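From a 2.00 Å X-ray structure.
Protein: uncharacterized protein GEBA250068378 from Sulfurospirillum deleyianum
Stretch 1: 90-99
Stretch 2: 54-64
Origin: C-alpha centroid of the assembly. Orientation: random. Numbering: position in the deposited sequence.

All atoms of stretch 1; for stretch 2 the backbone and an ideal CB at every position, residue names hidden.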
# COMPACT_ATOMS: atom_id res chain seq x y z
N THR A 90 -18.34 8.92 13.60
CA THR A 90 -17.33 8.05 14.17
C THR A 90 -16.15 7.83 13.22
O THR A 90 -15.22 7.10 13.56
CB THR A 90 -17.91 6.66 14.62
OG1 THR A 90 -18.22 5.88 13.46
CG2 THR A 90 -19.18 6.83 15.50
N TYR A 91 -16.19 8.44 12.03
CA TYR A 91 -15.20 8.21 10.99
C TYR A 91 -13.82 8.65 11.47
O TYR A 91 -13.67 9.76 11.98
CB TYR A 91 -15.54 8.98 9.68
CG TYR A 91 -14.54 8.72 8.55
CD1 TYR A 91 -14.47 7.47 7.94
CD2 TYR A 91 -13.64 9.71 8.14
CE1 TYR A 91 -13.55 7.20 6.92
CE2 TYR A 91 -12.69 9.46 7.11
CZ TYR A 91 -12.67 8.20 6.50
OH TYR A 91 -11.76 7.92 5.50
N ASP A 92 -12.82 7.78 11.25
CA ASP A 92 -11.41 8.04 11.57
C ASP A 92 -10.64 8.40 10.30
O ASP A 92 -10.50 7.57 9.39
CB ASP A 92 -10.81 6.75 12.17
CG ASP A 92 -9.42 6.97 12.79
OD1 ASP A 92 -8.60 7.72 12.22
OD2 ASP A 92 -9.13 6.39 13.86
N CYS A 93 -10.11 9.62 10.23
CA CYS A 93 -9.35 10.06 9.05
C CYS A 93 -8.05 9.31 8.74
O CYS A 93 -7.48 9.47 7.66
CB CYS A 93 -9.12 11.57 9.06
SG CYS A 93 -10.73 12.38 8.78
N ASP A 94 -7.62 8.45 9.65
CA ASP A 94 -6.56 7.52 9.32
C ASP A 94 -7.00 6.44 8.32
O ASP A 94 -6.18 5.75 7.79
CB ASP A 94 -5.97 6.87 10.58
CG ASP A 94 -4.88 7.74 11.23
OD1 ASP A 94 -4.46 8.76 10.63
OD2 ASP A 94 -4.44 7.39 12.35
N GLY A 95 -8.31 6.31 8.07
CA GLY A 95 -8.80 5.27 7.19
C GLY A 95 -8.86 3.89 7.83
O GLY A 95 -8.67 3.73 9.04
N THR A 96 -9.14 2.88 7.02
CA THR A 96 -9.19 1.51 7.51
C THR A 96 -7.79 0.95 7.63
O THR A 96 -7.02 0.98 6.67
CB THR A 96 -10.02 0.63 6.59
OG1 THR A 96 -11.36 1.09 6.60
CG2 THR A 96 -9.98 -0.84 7.05
N VAL A 97 -7.44 0.48 8.82
CA VAL A 97 -6.09 -0.03 9.02
C VAL A 97 -6.01 -1.37 8.33
O VAL A 97 -6.87 -2.20 8.52
CB VAL A 97 -5.73 -0.21 10.50
CG1 VAL A 97 -4.44 -1.02 10.64
CG2 VAL A 97 -5.60 1.16 11.20
N VAL A 98 -4.99 -1.56 7.50
CA VAL A 98 -4.81 -2.84 6.80
C VAL A 98 -3.44 -3.47 7.16
O VAL A 98 -2.40 -2.98 6.72
CB VAL A 98 -4.92 -2.66 5.27
CG1 VAL A 98 -4.66 -4.00 4.53
CG2 VAL A 98 -6.30 -2.09 4.91
N PRO A 99 -3.46 -4.53 7.97
CA PRO A 99 -2.23 -5.21 8.39
C PRO A 99 -1.69 -6.01 7.23
O PRO A 99 -2.41 -6.82 6.67
CB PRO A 99 -2.70 -6.19 9.48
CG PRO A 99 -4.12 -5.77 9.82
CD PRO A 99 -4.67 -5.10 8.60
N UNK A 54 -13.40 4.42 -2.20
CA UNK A 54 -12.01 4.06 -2.03
C UNK A 54 -11.29 5.09 -1.18
O UNK A 54 -10.49 4.73 -0.32
CB UNK A 54 -11.32 3.91 -3.39
N UNK A 55 -11.56 6.37 -1.44
CA UNK A 55 -11.07 7.42 -0.56
C UNK A 55 -11.48 7.16 0.90
O UNK A 55 -10.68 7.24 1.82
CB UNK A 55 -11.60 8.78 -1.02
N UNK A 56 -12.74 6.83 1.11
CA UNK A 56 -13.22 6.56 2.46
C UNK A 56 -12.38 5.47 3.16
O UNK A 56 -11.95 5.63 4.31
CB UNK A 56 -14.69 6.14 2.41
N UNK A 57 -12.16 4.38 2.43
CA UNK A 57 -11.35 3.24 2.92
C UNK A 57 -9.90 3.66 3.24
O UNK A 57 -9.34 3.27 4.27
CB UNK A 57 -11.34 2.12 1.88
N UNK A 58 -9.26 4.39 2.32
CA UNK A 58 -7.87 4.85 2.51
C UNK A 58 -7.69 5.82 3.69
O UNK A 58 -6.69 5.77 4.41
CB UNK A 58 -7.38 5.53 1.23
N UNK A 59 -8.65 6.73 3.87
CA UNK A 59 -8.50 7.79 4.85
C UNK A 59 -8.02 9.10 4.21
O UNK A 59 -7.79 9.15 3.00
CB UNK A 59 -7.52 7.35 5.94
N UNK A 60 -7.85 10.13 5.03
CA UNK A 60 -7.44 11.46 4.58
C UNK A 60 -6.08 11.93 5.12
O UNK A 60 -5.45 12.79 4.53
CB UNK A 60 -8.51 12.47 4.98
N UNK A 61 -5.68 11.42 6.28
CA UNK A 61 -4.39 11.74 6.87
C UNK A 61 -3.25 11.13 6.05
O UNK A 61 -3.43 10.08 5.42
CB UNK A 61 -4.33 11.24 8.32
N UNK A 62 -2.09 11.78 6.07
CA UNK A 62 -0.95 11.34 5.28
C UNK A 62 0.31 11.23 6.14
O UNK A 62 0.57 12.10 6.98
CB UNK A 62 -0.71 12.30 4.11
N UNK A 63 1.09 10.19 5.88
CA UNK A 63 2.31 9.90 6.63
C UNK A 63 3.47 9.65 5.66
O UNK A 63 3.31 8.96 4.66
CB UNK A 63 2.11 8.69 7.55
N UNK A 64 4.64 10.22 5.95
CA UNK A 64 5.83 10.02 5.12
C UNK A 64 6.33 8.59 5.27
O UNK A 64 6.64 8.17 6.37
CB UNK A 64 6.93 11.01 5.50

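Positions 54 and 55 have no atom of stretch 1 within 5.5 Å of an ideal CB, so stretch 1 sets no rule there; the deposited residues are Val 54 and Trp 55, and neither side chain touches it.

At position 56 the CA-to-CB bond runs sideways, with the ideal CB 4.6 Å from Tyr 91 OH. A long, flexible chain able to lie along a tyrosine would suit, as would smaller ones. The residue is Lys 56: Lys 56 CG packs 3.9 Å from Tyr 91 CE1 before the extended chain leads away. Its backbone does more, since Tyr 91 OH donates to Lys 56 O at 2.6 Å, and a water that donates to the same oxygen also hydrogen-bonds Thr 96 OG1.

Position 57 points its CB away, yet Thr 96 and Val 98 offer methyl groups that a long apolar or aromatic side chain could reach by turning back. Phe 57, with chi1 t, does so: Thr 96 CB sits over one ring face, 4.0 Å from the Phe 57 ring centroid, and Val 98 CG2 lies 3.7 Å from Phe 57 CZ. Phe 57 O accepts from Thr 96 N at 2.8 Å, almost linearly.

Position 58 points away and leaves the choice open; Leu 58 O receives a CA-H...O contact from Gly 95 CA at 3.5 Å.

Position 59 is the strictest. It is the first residue past the helix to leave helical angles, with positive phi, and an ideal CB would clash at 2.5 Å with Gly 95 N and at 2.7 Å with Cys 93 O, besides jamming against the preceding carbonyl. Only glycine fits, and Gly 59 CA comes within 3.5 Å of Gly 95 CA.

At position 60 CB runs sideways, 4.2 Å from Cys 93 O, with the Tyr 91 ring within reach of a larger side chain, so a sizeable apolar or aromatic group suits. Phe 60 CD1 lies 3.8 Å from Tyr 91 CE2, while Phe 60 N donates to Cys 93 O at 2.7 Å.

Position 61 points toward stretch 1, its ideal CB 3.4 Å from Asp 94 OD1; a short donor is wanted, and an acid would be repelled. Asn 61 ND2 donates to Asp 94 OD1 at 2.9 Å, and Asn 61 N shares Cys 93 O at 3.0 Å.

Position 63 points toward stretch 1 from afar, so a long side chain ending in a donor could reach the carboxylate. Tyr 63 OH donates to Asp 94 OD1 at 2.6 Å, joining Asn 61 on one oxygen.

Positions 62 and 64 do not face stretch 1, which leaves many side chains possible; Ser 62 and Asp 64 make no contact with it.

Stretch 2 54-64: VWKFLGFNSYD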
# COMPACT_ATOMS: atom_id res chain seq x y z
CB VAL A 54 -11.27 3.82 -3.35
CG1 VAL A 54 -9.78 3.67 -3.09
CG2 VAL A 54 -11.81 2.56 -4.04
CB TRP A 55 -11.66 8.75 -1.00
CG TRP A 55 -10.86 9.89 -0.58
CD1 TRP A 55 -9.84 9.90 0.33
CD2 TRP A 55 -10.98 11.23 -1.07
NE1 TRP A 55 -9.32 11.18 0.44
CE2 TRP A 55 -10.00 12.01 -0.41
CE3 TRP A 55 -11.84 11.85 -1.98
CZ2 TRP A 55 -9.86 13.37 -0.64
CZ3 TRP A 55 -11.69 13.20 -2.22
CH2 TRP A 55 -10.71 13.95 -1.55
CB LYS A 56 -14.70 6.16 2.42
CG LYS A 56 -15.22 5.64 3.77
CD LYS A 56 -16.72 5.31 3.66
CE LYS A 56 -17.15 4.22 4.63
NZ LYS A 56 -18.59 3.88 4.39
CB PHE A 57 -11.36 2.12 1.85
CG PHE A 57 -10.69 0.85 2.29
CD1 PHE A 57 -9.34 0.63 2.06
CD2 PHE A 57 -11.42 -0.14 2.96
CE1 PHE A 57 -8.71 -0.56 2.48
CE2 PHE A 57 -10.81 -1.33 3.38
CZ PHE A 57 -9.44 -1.54 3.13
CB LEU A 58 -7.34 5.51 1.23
CG LEU A 58 -7.09 4.57 0.04
CD1 LEU A 58 -6.67 5.32 -1.23
CD2 LEU A 58 -6.05 3.53 0.45
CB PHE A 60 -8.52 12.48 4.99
CG PHE A 60 -9.78 12.35 4.19
CD1 PHE A 60 -10.65 11.28 4.40
CD2 PHE A 60 -10.09 13.27 3.22
CE1 PHE A 60 -11.81 11.14 3.66
CE2 PHE A 60 -11.27 13.15 2.47
CZ PHE A 60 -12.12 12.08 2.68
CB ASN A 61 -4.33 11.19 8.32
CG ASN A 61 -5.24 11.98 9.27
OD1 ASN A 61 -5.56 13.13 9.00
ND2 ASN A 61 -5.68 11.35 10.37
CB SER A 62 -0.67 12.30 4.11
OG SER A 62 -1.81 12.49 3.30
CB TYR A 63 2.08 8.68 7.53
CG TYR A 63 0.98 8.91 8.55
CD1 TYR A 63 -0.35 8.67 8.22
CD2 TYR A 63 1.28 9.35 9.84
CE1 TYR A 63 -1.36 8.90 9.13
CE2 TYR A 63 0.27 9.59 10.78
CZ TYR A 63 -1.05 9.36 10.41
OH TYR A 63 -2.07 9.55 11.32
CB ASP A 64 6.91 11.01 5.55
CG ASP A 64 8.07 11.08 4.59
OD1 ASP A 64 8.38 10.07 3.88
OD2 ASP A 64 8.70 12.18 4.56
O HOH W 1 -12.24 3.71 6.53
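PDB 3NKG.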